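Local coordinates for capsule biosynthesis protein capD (Bacillus anthracis, PDB 3G9K) that cleaves the poly-gamma-D-glutamate capsule and, as a transpeptidase, links it by an amide bond to diaminopimelic acid of the peptidoglycan, at residues H3-T17 against P62-S76. Numbering follows the deposited sequence.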
loop_
_atom_site.group_PDB
_atom_site.type_symbol
_atom_site.label_atom_id
_atom_site.label_comp_id
_atom_site.label_asym_id
_atom_site.label_seq_id
_atom_site.Cartn_x
_atom_site.Cartn_y
_atom_site.Cartn_z
ATOM N N HIS B 3 1.378 -1.693 -2.522
ATOM C CA HIS B 3 2.428 -0.852 -2.036
ATOM C C HIS B 3 3.616 -0.851 -3.024
ATOM O O HIS B 3 4.039 -1.928 -3.449
ATOM C CB HIS B 3 2.938 -1.286 -0.713
ATOM C CG HIS B 3 3.807 -0.255 -0.114
ATOM N ND1 HIS B 3 5.174 -0.312 -0.190
ATOM C CD2 HIS B 3 3.508 0.925 0.456
ATOM C CE1 HIS B 3 5.682 0.792 0.313
ATOM N NE2 HIS B 3 4.688 1.549 0.730
ATOM N N PHE B 4 4.127 0.335 -3.385
ATOM C CA PHE B 4 5.387 0.431 -4.153
ATOM C C PHE B 4 6.417 1.406 -3.503
ATOM O O PHE B 4 6.099 2.225 -2.636
ATOM C CB PHE B 4 5.080 0.742 -5.636
ATOM C CG PHE B 4 4.533 2.122 -5.857
ATOM C CD1 PHE B 4 3.177 2.349 -5.774
ATOM C CD2 PHE B 4 5.397 3.220 -6.036
ATOM C CE1 PHE B 4 2.657 3.611 -5.966
ATOM C CE2 PHE B 4 4.911 4.474 -6.234
ATOM C CZ PHE B 4 3.523 4.688 -6.185
ATOM N N VAL B 5 7.680 1.245 -3.911
ATOM C CA VAL B 5 8.795 2.074 -3.458
ATOM C C VAL B 5 9.660 2.407 -4.660
ATOM O O VAL B 5 9.916 1.531 -5.505
ATOM C CB VAL B 5 9.638 1.345 -2.397
ATOM C CG1 VAL B 5 10.684 2.323 -1.767
ATOM C CG2 VAL B 5 8.697 0.714 -1.334
ATOM N N ILE B 6 10.048 3.669 -4.738
ATOM C CA ILE B 6 10.928 4.172 -5.804
ATOM C C ILE B 6 12.055 4.967 -5.184
ATOM O O ILE B 6 11.818 5.695 -4.259
ATOM C CB ILE B 6 10.179 5.067 -6.734
ATOM C CG1 ILE B 6 8.970 4.315 -7.281
ATOM C CG2 ILE B 6 11.108 5.536 -7.917
ATOM C CD1 ILE B 6 8.077 5.182 -8.129
ATOM N N ILE B 7 13.272 4.793 -5.694
ATOM C CA ILE B 7 14.382 5.701 -5.333
ATOM C C ILE B 7 15.038 6.191 -6.592
ATOM O O ILE B 7 15.253 5.397 -7.513
ATOM C CB ILE B 7 15.435 5.019 -4.450
ATOM C CG1 ILE B 7 14.763 4.399 -3.209
ATOM C CG2 ILE B 7 16.530 6.023 -4.105
ATOM C CD1 ILE B 7 15.739 3.731 -2.249
ATOM N N ASP B 8 15.265 7.504 -6.672
ATOM C CA ASP B 8 15.833 8.102 -7.888
ATOM C C ASP B 8 17.320 8.509 -7.719
ATOM O O ASP B 8 17.938 8.183 -6.707
ATOM C CB ASP B 8 14.958 9.263 -8.400
ATOM C CG ASP B 8 14.984 10.469 -7.511
ATOM O OD1 ASP B 8 15.892 10.614 -6.641
ATOM O OD2 ASP B 8 14.032 11.271 -7.628
ATOM N N ARG B 9 17.889 9.147 -8.753
ATOM C CA ARG B 9 19.300 9.579 -8.736
ATOM C C ARG B 9 19.622 10.599 -7.644
ATOM O O ARG B 9 20.771 10.695 -7.167
ATOM C CB ARG B 9 19.679 10.158 -10.083
ATOM C CG ARG B 9 19.776 9.134 -11.170
ATOM C CD ARG B 9 20.126 9.829 -12.467
ATOM N NE ARG B 9 20.031 8.971 -13.639
ATOM C CZ ARG B 9 18.908 8.682 -14.291
ATOM N NH1 ARG B 9 17.747 9.155 -13.872
ATOM N NH2 ARG B 9 18.960 7.907 -15.370
ATOM N N ASP B 10 18.635 11.362 -7.226
ATOM C CA ASP B 10 18.839 12.346 -6.158
ATOM C C ASP B 10 18.725 11.736 -4.777
ATOM O O ASP B 10 18.878 12.426 -3.783
ATOM C CB ASP B 10 17.861 13.500 -6.314
ATOM C CG ASP B 10 17.993 14.185 -7.665
ATOM O OD1 ASP B 10 19.108 14.656 -7.967
ATOM O OD2 ASP B 10 17.006 14.234 -8.434
ATOM N N GLY B 11 18.439 10.440 -4.721
ATOM C CA GLY B 11 18.253 9.736 -3.442
ATOM C C GLY B 11 16.905 10.005 -2.815
ATOM O O GLY B 11 16.689 9.723 -1.641
ATOM N N THR B 12 15.980 10.567 -3.582
ATOM C CA THR B 12 14.643 10.821 -3.052
ATOM C C THR B 12 13.947 9.461 -3.052
ATOM O O THR B 12 14.098 8.692 -3.986
ATOM C CB THR B 12 13.844 11.810 -3.900
ATOM O OG1 THR B 12 14.547 13.061 -3.941
ATOM C CG2 THR B 12 12.453 12.010 -3.342
ATOM N N VAL B 13 13.210 9.189 -1.987
ATOM C CA VAL B 13 12.504 7.914 -1.829
ATOM C C VAL B 13 11.016 8.206 -1.742
ATOM O O VAL B 13 10.538 9.050 -0.988
ATOM C CB VAL B 13 13.066 7.019 -0.672
ATOM C CG1 VAL B 13 13.556 7.827 0.470
ATOM C CG2 VAL B 13 12.091 5.919 -0.196
ATOM N N VAL B 14 10.272 7.516 -2.576
ATOM C CA VAL B 14 8.846 7.555 -2.457
ATOM C C VAL B 14 8.386 6.186 -1.941
ATOM O O VAL B 14 8.779 5.142 -2.498
ATOM C CB VAL B 14 8.175 7.775 -3.850
ATOM C CG1 VAL B 14 6.663 7.534 -3.761
ATOM C CG2 VAL B 14 8.507 9.184 -4.438
ATOM N N SER B 15 7.475 6.200 -0.987
ATOM C CA SER B 15 6.847 4.966 -0.497
ATOM C C SER B 15 5.360 5.242 -0.511
ATOM O O SER B 15 4.886 6.134 0.229
ATOM C CB SER B 15 7.347 4.677 0.903
ATOM O OG SER B 15 6.938 3.427 1.376
ATOM N N SER B 16 4.621 4.499 -1.329
ATOM C CA SER B 16 3.199 4.813 -1.539
ATOM C C SER B 16 2.344 3.568 -1.431
ATOM O O SER B 16 2.712 2.495 -1.927
ATOM C CB SER B 16 3.002 5.519 -2.869
ATOM O OG SER B 16 1.620 5.682 -3.152
ATOM N N THR B 17 1.231 3.695 -0.704
ATOM C CA THR B 17 0.204 2.648 -0.749
ATOM C C THR B 17 -1.170 3.154 -1.223
ATOM O O THR B 17 -1.705 4.127 -0.732
ATOM C CB THR B 17 0.284 1.634 0.509
ATOM O OG1 THR B 17 -0.983 1.044 0.872
ATOM C CG2 THR B 17 1.114 2.097 1.652
ATOM N N PRO B 62 2.932 3.522 4.778
ATOM C CA PRO B 62 4.156 3.709 3.978
ATOM C C PRO B 62 5.203 4.377 4.876
ATOM O O PRO B 62 4.863 5.271 5.643
ATOM C CB PRO B 62 3.711 4.611 2.828
ATOM C CG PRO B 62 2.403 5.256 3.336
ATOM C CD PRO B 62 1.791 4.288 4.261
ATOM N N THR B 63 6.438 3.896 4.781
ATOM C CA THR B 63 7.473 4.184 5.752
ATOM C C THR B 63 8.839 4.301 5.041
ATOM O O THR B 63 9.096 3.628 4.040
ATOM C CB THR B 63 7.472 3.087 6.875
ATOM O OG1 THR B 63 6.216 3.114 7.570
ATOM C CG2 THR B 63 8.632 3.265 7.940
ATOM N N VAL B 64 9.697 5.184 5.574
ATOM C CA VAL B 64 11.090 5.314 5.147
ATOM C C VAL B 64 11.926 5.343 6.433
ATOM O O VAL B 64 11.529 5.957 7.412
ATOM C CB VAL B 64 11.312 6.630 4.301
ATOM C CG1 VAL B 64 12.779 6.953 4.135
ATOM C CG2 VAL B 64 10.605 6.503 2.916
ATOM N N LEU B 65 13.041 4.628 6.407
ATOM C CA LEU B 65 14.023 4.604 7.485
ATOM C C LEU B 65 15.352 5.095 6.952
ATOM O O LEU B 65 15.784 4.645 5.901
ATOM C CB LEU B 65 14.221 3.175 7.961
ATOM C CG LEU B 65 13.012 2.553 8.667
ATOM C CD1 LEU B 65 12.157 1.767 7.715
ATOM C CD2 LEU B 65 13.464 1.675 9.838
ATOM N N LYS B 66 16.019 6.004 7.665
ATOM C CA LYS B 66 17.316 6.505 7.205
ATOM C C LYS B 66 18.315 6.613 8.350
ATOM O O LYS B 66 17.992 7.102 9.439
ATOM C CB LYS B 66 17.196 7.886 6.539
ATOM C CG LYS B 66 16.284 7.946 5.325
ATOM C CD LYS B 66 16.150 9.336 4.737
ATOM C CE LYS B 66 17.401 9.791 3.985
ATOM N NZ LYS B 66 17.182 11.075 3.210
ATOM N N LYS B 67 19.527 6.158 8.043
ATOM C CA LYS B 67 20.720 6.285 8.892
ATOM C C LYS B 67 21.835 6.741 8.016
ATOM O O LYS B 67 21.762 6.581 6.798
ATOM C CB LYS B 67 21.168 4.919 9.340
ATOM C CG LYS B 67 20.806 4.602 10.721
ATOM C CD LYS B 67 21.385 3.267 11.118
ATOM C CE LYS B 67 21.145 2.227 10.070
ATOM N NZ LYS B 67 22.325 1.958 9.208
ATOM N N ASP B 68 22.922 7.207 8.621
ATOM C CA ASP B 68 24.133 7.379 7.852
ATOM C C ASP B 68 24.438 6.039 7.184
ATOM O O ASP B 68 24.461 4.996 7.833
ATOM C CB ASP B 68 25.315 7.812 8.741
ATOM C CG ASP B 68 25.130 9.205 9.357
ATOM O OD1 ASP B 68 24.119 9.900 9.062
ATOM O OD2 ASP B 68 26.011 9.616 10.166
ATOM N N GLY B 69 24.656 6.041 5.884
ATOM C CA GLY B 69 25.023 4.802 5.234
ATOM C C GLY B 69 23.873 3.935 4.708
ATOM O O GLY B 69 24.126 3.025 3.928
ATOM N N GLU B 70 22.623 4.195 5.095
ATOM C CA GLU B 70 21.522 3.350 4.606
ATOM C C GLU B 70 20.160 4.043 4.531
ATOM O O GLU B 70 19.760 4.746 5.460
ATOM C CB GLU B 70 21.385 2.079 5.454
ATOM C CG GLU B 70 20.455 1.048 4.805
ATOM C CD GLU B 70 20.337 -0.256 5.578
ATOM O OE1 GLU B 70 19.633 -0.294 6.595
ATOM O OE2 GLU B 70 20.941 -1.247 5.160
ATOM N N THR B 71 19.444 3.803 3.434
ATOM C CA THR B 71 18.063 4.298 3.289
ATOM C C THR B 71 17.171 3.149 2.925
ATOM O O THR B 71 17.526 2.366 2.089
ATOM C CB THR B 71 18.004 5.430 2.255
ATOM O OG1 THR B 71 18.736 6.552 2.797
ATOM C CG2 THR B 71 16.545 5.849 1.926
ATOM N N ILE B 72 16.045 3.020 3.621
ATOM C CA ILE B 72 15.069 1.974 3.362
ATOM C C ILE B 72 13.693 2.583 3.113
ATOM O O ILE B 72 13.236 3.407 3.877
ATOM C CB ILE B 72 14.909 0.973 4.527
ATOM C CG1 ILE B 72 16.223 0.307 4.888
ATOM C CG2 ILE B 72 13.888 -0.115 4.184
ATOM C CD1 ILE B 72 16.108 -0.440 6.235
ATOM N N GLY B 73 13.048 2.163 2.020
ATOM C CA GLY B 73 11.617 2.479 1.764
ATOM C C GLY B 73 10.854 1.162 1.809
ATOM O O GLY B 73 11.295 0.178 1.236
ATOM N N ILE B 74 9.726 1.123 2.501
ATOM C CA ILE B 74 9.060 -0.145 2.770
ATOM C C ILE B 74 7.578 0.112 3.018
ATOM O O ILE B 74 7.169 1.183 3.516
ATOM C CB ILE B 74 9.744 -0.946 3.957
ATOM C CG1 ILE B 74 9.254 -2.369 4.111
ATOM C CG2 ILE B 74 9.565 -0.168 5.355
ATOM C CD1 ILE B 74 10.157 -3.262 4.935
ATOM N N GLY B 75 6.777 -0.905 2.708
ATOM C CA GLY B 75 5.360 -0.891 3.023
ATOM C C GLY B 75 4.720 -2.183 2.610
ATOM O O GLY B 75 5.380 -3.044 2.013
ATOM N N SER B 76 3.416 -2.289 2.884
ATOM C CA SER B 76 2.650 -3.515 2.603
ATOM C C SER B 76 1.160 -3.274 2.560
ATOM O O SER B 76 0.664 -2.495 3.341
ATOM C CB SER B 76 2.893 -4.558 3.693
ATOM O OG SER B 76 2.381 -5.846 3.300
HETATM O O HOH W 1 15.922 10.563 0.592
#
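With CG of His3 swung opposite its own amide nitrogen (chi1 -168°), the imidazole lies flat over Gly75, whose CA sits beneath the middle of one ring face as a CH-pi contact. Ser15 takes the same torsion (-172°), which drops its hydroxyl between the two hairpins: OG is 3.1 Å from Ile74 O and 3.4 Å from Thr63 O; either would be a weak hydrogen bond, and the one proton of OG is not settled between them. His3 NE2 is also close, 3.0 Å from Ser15 OG, which lies near the ring plane at its edge, as does Pro62 CB.

Farther along, Val13 and Val64 meet tip to tip, CG2 to CG2 at a tight 3.5 Å, while Val13 CG1 reaches Thr71 CG2 at 3.9 Å. Gly73 gives Val5 and Val13 room to approach its backbone, with Val5 CG1 3.7 Å from Gly73 CA. Back at the His3 end, Thr17 CG2 lies 3.5 Å from Pro62 CD, the two side chains crossing at about a right angle.

These are two beta hairpins stacked face to face, consistent with the sheet-on-sheet core of the Ntn-hydrolase fold. Thr17 touches the nucleophile Thr1, so this buried layer runs up to the active site. Residues of strands 3-7, 13-17 and 63-67 pair in antiparallel ladders with the other CapD chain, so the sheet runs on across the interface; strand 70-75 pairs with strand 150-155, whose Leu152 meets Val5, and helix 82-94 packs against Ile72 and Ile74.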